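Local coordinates for protein transcriptional regulator URE2 (PDB 1K0A) that binds glutathione and reduces peroxides with it, and represses nitrogen-catabolite genes in yeast by holding phosphorylated GATA activators in the cytoplasm, at residues S24-P29 with T47-F52; N66-V71 with I84-A89. All coordinates share one frame; numbering follows the deposited sequence.

Interaction 1: S24-P29 with T47-F52; sequences SHRSAP and TIFLDF. With GTX (S-hexylglutathione), chain C.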
loop_
_atom_site.group_PDB
_atom_site.type_symbol
_atom_site.label_atom_id
_atom_site.label_comp_id
_atom_site.label_asym_id
_atom_site.label_seq_id
_atom_site.Cartn_x
_atom_site.Cartn_y
_atom_site.Cartn_z
ATOM N N SER A 24 11.071 7.083 12.624
ATOM C CA SER A 24 11.249 7.592 11.277
ATOM C C SER A 24 12.706 7.787 10.940
ATOM O O SER A 24 13.595 7.315 11.655
ATOM C CB SER A 24 10.504 8.927 11.135
ATOM O OG SER A 24 10.477 9.376 9.791
ATOM N N HIS A 25 12.937 8.472 9.828
ATOM C CA HIS A 25 14.277 8.783 9.372
ATOM C C HIS A 25 14.265 10.184 8.761
ATOM O O HIS A 25 13.267 10.608 8.174
ATOM C CB HIS A 25 14.754 7.780 8.338
ATOM C CG HIS A 25 16.205 7.914 8.024
ATOM N ND1 HIS A 25 17.165 7.094 8.578
ATOM C CD2 HIS A 25 16.874 8.837 7.289
ATOM C CE1 HIS A 25 18.362 7.506 8.201
ATOM N NE2 HIS A 25 18.214 8.563 7.420
ATOM N N ARG A 26 15.375 10.899 8.898
ATOM C CA ARG A 26 15.482 12.260 8.390
ATOM C C ARG A 26 15.325 12.341 6.870
ATOM O O ARG A 26 14.940 13.379 6.333
ATOM C CB ARG A 26 16.828 12.848 8.823
ATOM C CG ARG A 26 17.110 12.619 10.308
ATOM C CD ARG A 26 18.555 12.915 10.695
ATOM N NE ARG A 26 18.798 12.604 12.104
ATOM C CZ ARG A 26 18.170 13.193 13.120
ATOM N NH1 ARG A 26 17.260 14.136 12.888
ATOM N NH2 ARG A 26 18.442 12.830 14.368
ATOM N N SER A 27 15.613 11.240 6.186
ATOM C CA SER A 27 15.504 11.184 4.731
ATOM C C SER A 27 14.383 10.239 4.302
ATOM O O SER A 27 14.391 9.712 3.187
ATOM C CB SER A 27 16.831 10.700 4.133
ATOM O OG SER A 27 17.906 11.535 4.528
ATOM N N ALA A 28 13.419 10.020 5.192
ATOM C CA ALA A 28 12.308 9.119 4.904
ATOM C C ALA A 28 11.023 9.882 4.640
ATOM O O ALA A 28 10.323 10.269 5.574
ATOM C CB ALA A 28 12.109 8.153 6.065
ATOM N N PRO A 29 10.697 10.121 3.360
ATOM C CA PRO A 29 9.460 10.853 3.073
ATOM C C PRO A 29 8.281 10.130 3.719
ATOM O O PRO A 29 7.411 10.760 4.323
ATOM C CB PRO A 29 9.400 10.841 1.544
ATOM C CG PRO A 29 10.852 10.803 1.153
ATOM C CD PRO A 29 11.417 9.794 2.115
ATOM N N THR A 47 9.279 11.823 18.008
ATOM C CA THR A 47 9.840 11.052 16.917
ATOM C C THR A 47 11.223 10.520 17.259
ATOM O O THR A 47 12.031 11.213 17.874
ATOM C CB THR A 47 9.945 11.921 15.646
ATOM O OG1 THR A 47 8.641 12.388 15.279
ATOM C CG2 THR A 47 10.543 11.129 14.500
ATOM N N ILE A 48 11.480 9.280 16.861
ATOM C CA ILE A 48 12.771 8.657 17.081
ATOM C C ILE A 48 13.363 8.376 15.714
ATOM O O ILE A 48 12.848 7.539 14.970
ATOM C CB ILE A 48 12.640 7.333 17.854
ATOM C CG1 ILE A 48 12.279 7.628 19.309
ATOM C CG2 ILE A 48 13.946 6.547 17.778
ATOM C CD1 ILE A 48 12.067 6.396 20.154
ATOM N N PHE A 49 14.428 9.096 15.377
ATOM C CA PHE A 49 15.103 8.912 14.096
ATOM C C PHE A 49 16.134 7.817 14.238
ATOM O O PHE A 49 17.227 8.041 14.764
ATOM C CB PHE A 49 15.787 10.202 13.645
ATOM C CG PHE A 49 14.840 11.333 13.427
ATOM C CD1 PHE A 49 14.528 12.203 14.464
ATOM C CD2 PHE A 49 14.216 11.505 12.196
ATOM C CE1 PHE A 49 13.601 13.230 14.278
ATOM C CE2 PHE A 49 13.290 12.524 11.998
ATOM C CZ PHE A 49 12.980 13.391 13.040
ATOM N N LEU A 50 15.775 6.627 13.779
ATOM C CA LEU A 50 16.670 5.489 13.856
ATOM C C LEU A 50 17.914 5.705 13.008
ATOM O O LEU A 50 17.897 6.471 12.039
ATOM C CB LEU A 50 15.963 4.224 13.378
ATOM C CG LEU A 50 14.812 3.662 14.204
ATOM C CD1 LEU A 50 14.261 2.431 13.507
ATOM C CD2 LEU A 50 15.298 3.303 15.595
ATOM N N ASP A 51 18.995 5.031 13.392
ATOM C CA ASP A 51 20.257 5.089 12.661
ATOM C C ASP A 51 20.561 3.654 12.260
ATOM O O ASP A 51 21.015 2.850 13.082
ATOM C CB ASP A 51 21.387 5.631 13.540
ATOM C CG ASP A 51 22.703 5.762 12.780
ATOM O OD1 ASP A 51 23.207 4.733 12.274
ATOM O OD2 ASP A 51 23.230 6.893 12.685
ATOM N N PHE A 52 20.297 3.334 10.998
ATOM C CA PHE A 52 20.520 1.986 10.498
ATOM C C PHE A 52 21.995 1.599 10.471
ATOM O O PHE A 52 22.332 0.419 10.610
ATOM C CB PHE A 52 19.891 1.832 9.107
ATOM C CG PHE A 52 18.388 1.962 9.103
ATOM C CD1 PHE A 52 17.777 3.196 9.346
ATOM C CD2 PHE A 52 17.580 0.846 8.884
ATOM C CE1 PHE A 52 16.384 3.313 9.372
ATOM C CE2 PHE A 52 16.185 0.951 8.909
ATOM C CZ PHE A 52 15.587 2.187 9.153
HETATM N N1 GTX C . 6.002 0.339 2.284
HETATM C CA1 GTX C . 6.742 1.077 3.418
HETATM C C1 GTX C . 5.820 2.148 3.956
HETATM O O11 GTX C . 5.846 2.409 5.173
HETATM O O12 GTX C . 4.972 2.788 3.075
HETATM C CB1 GTX C . 8.080 1.663 2.845
HETATM C CG1 GTX C . 8.929 2.438 3.912
HETATM C CD1 GTX C . 10.323 2.666 3.423
HETATM O OE1 GTX C . 10.655 2.478 2.213
HETATM N N2 GTX C . 11.174 3.086 4.373
HETATM C CA2 GTX C . 12.581 3.350 4.047
HETATM C C2 GTX C . 13.512 2.546 5.053
HETATM O O2 GTX C . 13.164 2.346 6.202
HETATM C CB2 GTX C . 12.938 4.870 4.267
HETATM S SG2 GTX C . 11.977 5.991 3.217
HETATM C C1S GTX C . 12.161 5.400 1.493
HETATM C C2S GTX C . 13.603 5.491 1.005
HETATM C C3S GTX C . 13.763 5.781 -0.481
HETATM C C4S GTX C . 14.793 6.832 -0.949
HETATM C C5S GTX C . 14.701 8.243 -0.303
HETATM C C6S GTX C . 13.451 9.074 -0.672
HETATM N N3 GTX C . 14.642 2.093 4.593
HETATM C CA3 GTX C . 14.793 0.740 4.035
HETATM C C3 GTX C . 16.025 0.109 4.581
HETATM O O31 GTX C . 16.428 -1.061 4.290
HETATM O O32 GTX C . 16.696 0.893 5.428
#
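Arg26 reaches Phe49 because its CG stands anti to the carbonyl carbon (chi1 -48°) and the chain then runs extended to NE, where a turn at the last torsion (chi4 -61°) lays the guanidinium over the ring. Phe49 likewise has CG anti to the carbonyl carbon, and its ring stands up from the strand. The two groups stack with planes 20° apart, and CZ of Arg26 sits 4.3 Å from the Phe49 ring centroid, an off-centre cation-pi contact. NH1 lies over the CG and CD1 side of the ring, while the Arg26 CG touches Phe49 CD2 at 3.6 Å. CG2 of Thr47 touches the opposite face, near the rim. Beneath this stack the backbones pair as parallel strands: Ser24 N gives a nearly straight bond to Ile48 O (3.0 Å), and Leu50 N donates to Ser24 O (3.1 Å). This joins strand 20-24 to strand 45-49, the first beta-alpha-beta unit of the thioredoxin-like N-terminal domain of the GST fold, with helix 29-41 as the crossover. Past the strand ends, His25 ND1 comes within 3.9 Å of Phe52 CE1. Phe52 turns a ring face to the glycyl carboxylate of S-hexylglutathione, with CE2 3.5 Å from O32. Ala28, the N-cap of helix 29-41, packs its CB against the ligand sulfur SG2, and Pro29, the first helical residue, sets CD against C6S at the end of the hexyl chain.

Interaction 2: N66-V71 with I84-A89; sequences NPNARV and IWESGA. With GTX (S-hexylglutathione), chain C.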
loop_
_atom_site.group_PDB
_atom_site.type_symbol
_atom_site.label_atom_id
_atom_site.label_comp_id
_atom_site.label_asym_id
_atom_site.label_seq_id
_atom_site.Cartn_x
_atom_site.Cartn_y
_atom_site.Cartn_z
ATOM N N ASN A 66 7.785 -3.340 14.239
ATOM C CA ASN A 66 7.654 -3.537 12.799
ATOM C C ASN A 66 8.491 -4.746 12.372
ATOM O O ASN A 66 9.722 -4.675 12.296
ATOM C CB ASN A 66 8.103 -2.295 12.028
ATOM C CG ASN A 66 8.016 -2.483 10.516
ATOM O OD1 ASN A 66 7.346 -3.390 10.020
ATOM N ND2 ASN A 66 8.685 -1.613 9.781
ATOM N N PRO A 67 7.829 -5.877 12.090
ATOM C CA PRO A 67 8.534 -7.094 11.673
ATOM C C PRO A 67 9.388 -6.907 10.414
ATOM O O PRO A 67 10.303 -7.686 10.152
ATOM C CB PRO A 67 7.397 -8.094 11.465
ATOM C CG PRO A 67 6.243 -7.223 11.062
ATOM C CD PRO A 67 6.366 -6.054 12.003
ATOM N N ASN A 68 9.086 -5.857 9.655
ATOM C CA ASN A 68 9.778 -5.538 8.410
ATOM C C ASN A 68 11.112 -4.809 8.626
ATOM O O ASN A 68 11.958 -4.751 7.725
ATOM C CB ASN A 68 8.868 -4.673 7.540
ATOM C CG ASN A 68 9.262 -4.692 6.088
ATOM O OD1 ASN A 68 8.921 -3.787 5.338
ATOM N ND2 ASN A 68 9.968 -5.735 5.676
ATOM N N ALA A 69 11.282 -4.237 9.813
ATOM C CA ALA A 69 12.511 -3.530 10.152
ATOM C C ALA A 69 12.740 -2.267 9.318
ATOM O O ALA A 69 13.879 -1.898 9.047
ATOM C CB ALA A 69 13.708 -4.474 10.014
ATOM N N ARG A 70 11.654 -1.614 8.917
ATOM C CA ARG A 70 11.731 -0.387 8.129
ATOM C C ARG A 70 10.923 0.693 8.830
ATOM O O ARG A 70 10.141 0.403 9.734
ATOM C CB ARG A 70 11.157 -0.613 6.718
ATOM C CG ARG A 70 12.165 -1.099 5.667
ATOM C CD ARG A 70 13.079 -2.173 6.228
ATOM N NE ARG A 70 14.053 -2.683 5.260
ATOM C CZ ARG A 70 15.103 -3.435 5.587
ATOM N NH1 ARG A 70 15.325 -3.763 6.860
ATOM N NH2 ARG A 70 15.922 -3.873 4.644
ATOM N N VAL A 71 11.123 1.944 8.431
ATOM C CA VAL A 71 10.363 3.040 9.012
ATOM C C VAL A 71 9.433 3.540 7.918
ATOM O O VAL A 71 9.719 3.361 6.731
ATOM C CB VAL A 71 11.279 4.190 9.484
ATOM C CG1 VAL A 71 12.131 3.711 10.641
ATOM C CG2 VAL A 71 12.147 4.694 8.323
ATOM N N ILE A 84 1.842 -0.162 14.833
ATOM C CA ILE A 84 1.385 -0.218 13.456
ATOM C C ILE A 84 2.564 0.072 12.543
ATOM O O ILE A 84 3.302 1.032 12.769
ATOM C CB ILE A 84 0.274 0.821 13.140
ATOM C CG1 ILE A 84 -0.913 0.687 14.108
ATOM C CG2 ILE A 84 -0.212 0.609 11.714
ATOM C CD1 ILE A 84 -0.861 1.644 15.303
ATOM N N TRP A 85 2.758 -0.764 11.525
ATOM C CA TRP A 85 3.849 -0.546 10.588
ATOM C C TRP A 85 3.225 -0.268 9.238
ATOM O O TRP A 85 2.017 -0.428 9.092
ATOM C CB TRP A 85 4.813 -1.745 10.536
ATOM C CG TRP A 85 4.163 -3.086 10.562
ATOM C CD1 TRP A 85 3.422 -3.617 11.581
ATOM C CD2 TRP A 85 4.198 -4.077 9.529
ATOM N NE1 TRP A 85 2.992 -4.876 11.246
ATOM C CE2 TRP A 85 3.450 -5.187 9.992
ATOM C CE3 TRP A 85 4.786 -4.139 8.258
ATOM C CZ2 TRP A 85 3.276 -6.354 9.228
ATOM C CZ3 TRP A 85 4.612 -5.306 7.494
ATOM C CH2 TRP A 85 3.859 -6.396 7.988
ATOM N N GLU A 86 4.043 0.140 8.266
ATOM C CA GLU A 86 3.572 0.521 6.932
ATOM C C GLU A 86 2.827 1.866 7.049
ATOM O O GLU A 86 1.793 1.964 7.719
ATOM C CB GLU A 86 2.657 -0.548 6.318
ATOM C CG GLU A 86 3.405 -1.749 5.755
ATOM C CD GLU A 86 4.297 -1.405 4.558
ATOM O OE1 GLU A 86 5.443 -1.900 4.514
ATOM O OE2 GLU A 86 3.857 -0.656 3.654
ATOM N N SER A 87 3.375 2.891 6.396
ATOM C CA SER A 87 2.813 4.245 6.409
ATOM C C SER A 87 1.328 4.317 6.059
ATOM O O SER A 87 0.578 5.082 6.672
ATOM C CB SER A 87 3.607 5.163 5.459
ATOM O OG SER A 87 3.411 4.830 4.088
ATOM N N GLY A 88 0.912 3.516 5.081
ATOM C CA GLY A 88 -0.484 3.499 4.676
ATOM C C GLY A 88 -1.416 2.925 5.731
ATOM O O GLY A 88 -2.555 3.364 5.861
ATOM N N ALA A 89 -0.946 1.943 6.490
ATOM C CA ALA A 89 -1.788 1.339 7.524
ATOM C C ALA A 89 -1.893 2.312 8.683
ATOM O O ALA A 89 -2.951 2.444 9.301
ATOM C CB ALA A 89 -1.203 -0.003 7.992
HETATM N N1 GTX C . 6.002 0.339 2.284
HETATM C CA1 GTX C . 6.742 1.077 3.418
HETATM C C1 GTX C . 5.820 2.148 3.956
HETATM O O11 GTX C . 5.846 2.409 5.173
HETATM O O12 GTX C . 4.972 2.788 3.075
HETATM C CB1 GTX C . 8.080 1.663 2.845
HETATM C CG1 GTX C . 8.929 2.438 3.912
HETATM C CD1 GTX C . 10.323 2.666 3.423
HETATM O OE1 GTX C . 10.655 2.478 2.213
HETATM N N2 GTX C . 11.174 3.086 4.373
HETATM C CA2 GTX C . 12.581 3.350 4.047
HETATM C C2 GTX C . 13.512 2.546 5.053
HETATM O O2 GTX C . 13.164 2.346 6.202
HETATM C CB2 GTX C . 12.938 4.870 4.267
HETATM S SG2 GTX C . 11.977 5.991 3.217
HETATM C C1S GTX C . 12.161 5.400 1.493
HETATM C C2S GTX C . 13.603 5.491 1.005
HETATM C C3S GTX C . 13.763 5.781 -0.481
HETATM C C4S GTX C . 14.793 6.832 -0.949
HETATM C C5S GTX C . 14.701 8.243 -0.303
HETATM C C6S GTX C . 13.451 9.074 -0.672
HETATM N N3 GTX C . 14.642 2.093 4.593
HETATM C CA3 GTX C . 14.793 0.740 4.035
HETATM C C3 GTX C . 16.025 0.109 4.581
HETATM O O31 GTX C . 16.428 -1.061 4.290
HETATM O O32 GTX C . 16.696 0.893 5.428
#
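Pro67 lies across the indole of Trp85, the two side chains at about a right angle, so that the edge of the pyrrolidine rides over one face of the ring system. CD sits almost straight above the five-membered ring, 3.6 Å from its centroid and 9° off the normal, a CH-pi contact, and Pro67 CG covers the six-membered part near CZ2. The Asn66 side chain also crosses that of Trp85 at about a right angle, yet its amide lies only 25° from parallel to the indole, with OD1 3.1 Å from Trp85 CB. The same OD1 accepts from Asn68 N (3.0 Å), making an Asx turn, though that donor stands well above the carbonyl plane. Trp85 CG lies between its backbone N and carbonyl carbon (chi1 41°), which turns the indole toward the 66-71 loop. In the glutathione site, Val71 pairs with the cysteinyl backbone of S-hexylglutathione like a neighbouring strand, its N bonding to O2 and its O accepting from N2 (2.8 Å). At the gamma-glutamyl end, Glu86 OE2 accepts from N1 (2.7 Å), while Ser87 N and OG donate to O11 and O12 of the carboxylate. O31 of the glycyl carboxylate lies over one face of the Arg70 guanidinium, 2.9 Å from NH2. Helix 112-142 of the second subunit covers Trp85, and the contact joins the loop between helix 60-65 and strand 73-76 to the junction of strand 82-85 with helix 87-102.

From the N terminus, strand 20-24 passes through the turn 25-28 into helix 29-41, and the chain returns along strand 45-49, where interaction 1 closes the loop. Helix 60-65 and the loop 66-71 follow; strands 73-76 and 82-85 then form a hairpin, and interaction 2 closes at the end of the second of these strands. The two are in series, neither nested nor crossed. Interaction 1 ties the outer strand 45-49 to its neighbour, and interaction 2 ties the loop before strand 73-76 to the far outer strand, 82-85. They meet at Val71, which packs on Ser24, His25 and Leu50, and both border S-hexylglutathione, interaction 1 mainly its sulfur, hexyl tail and glycyl end, interaction 2 its peptide backbone and both ends.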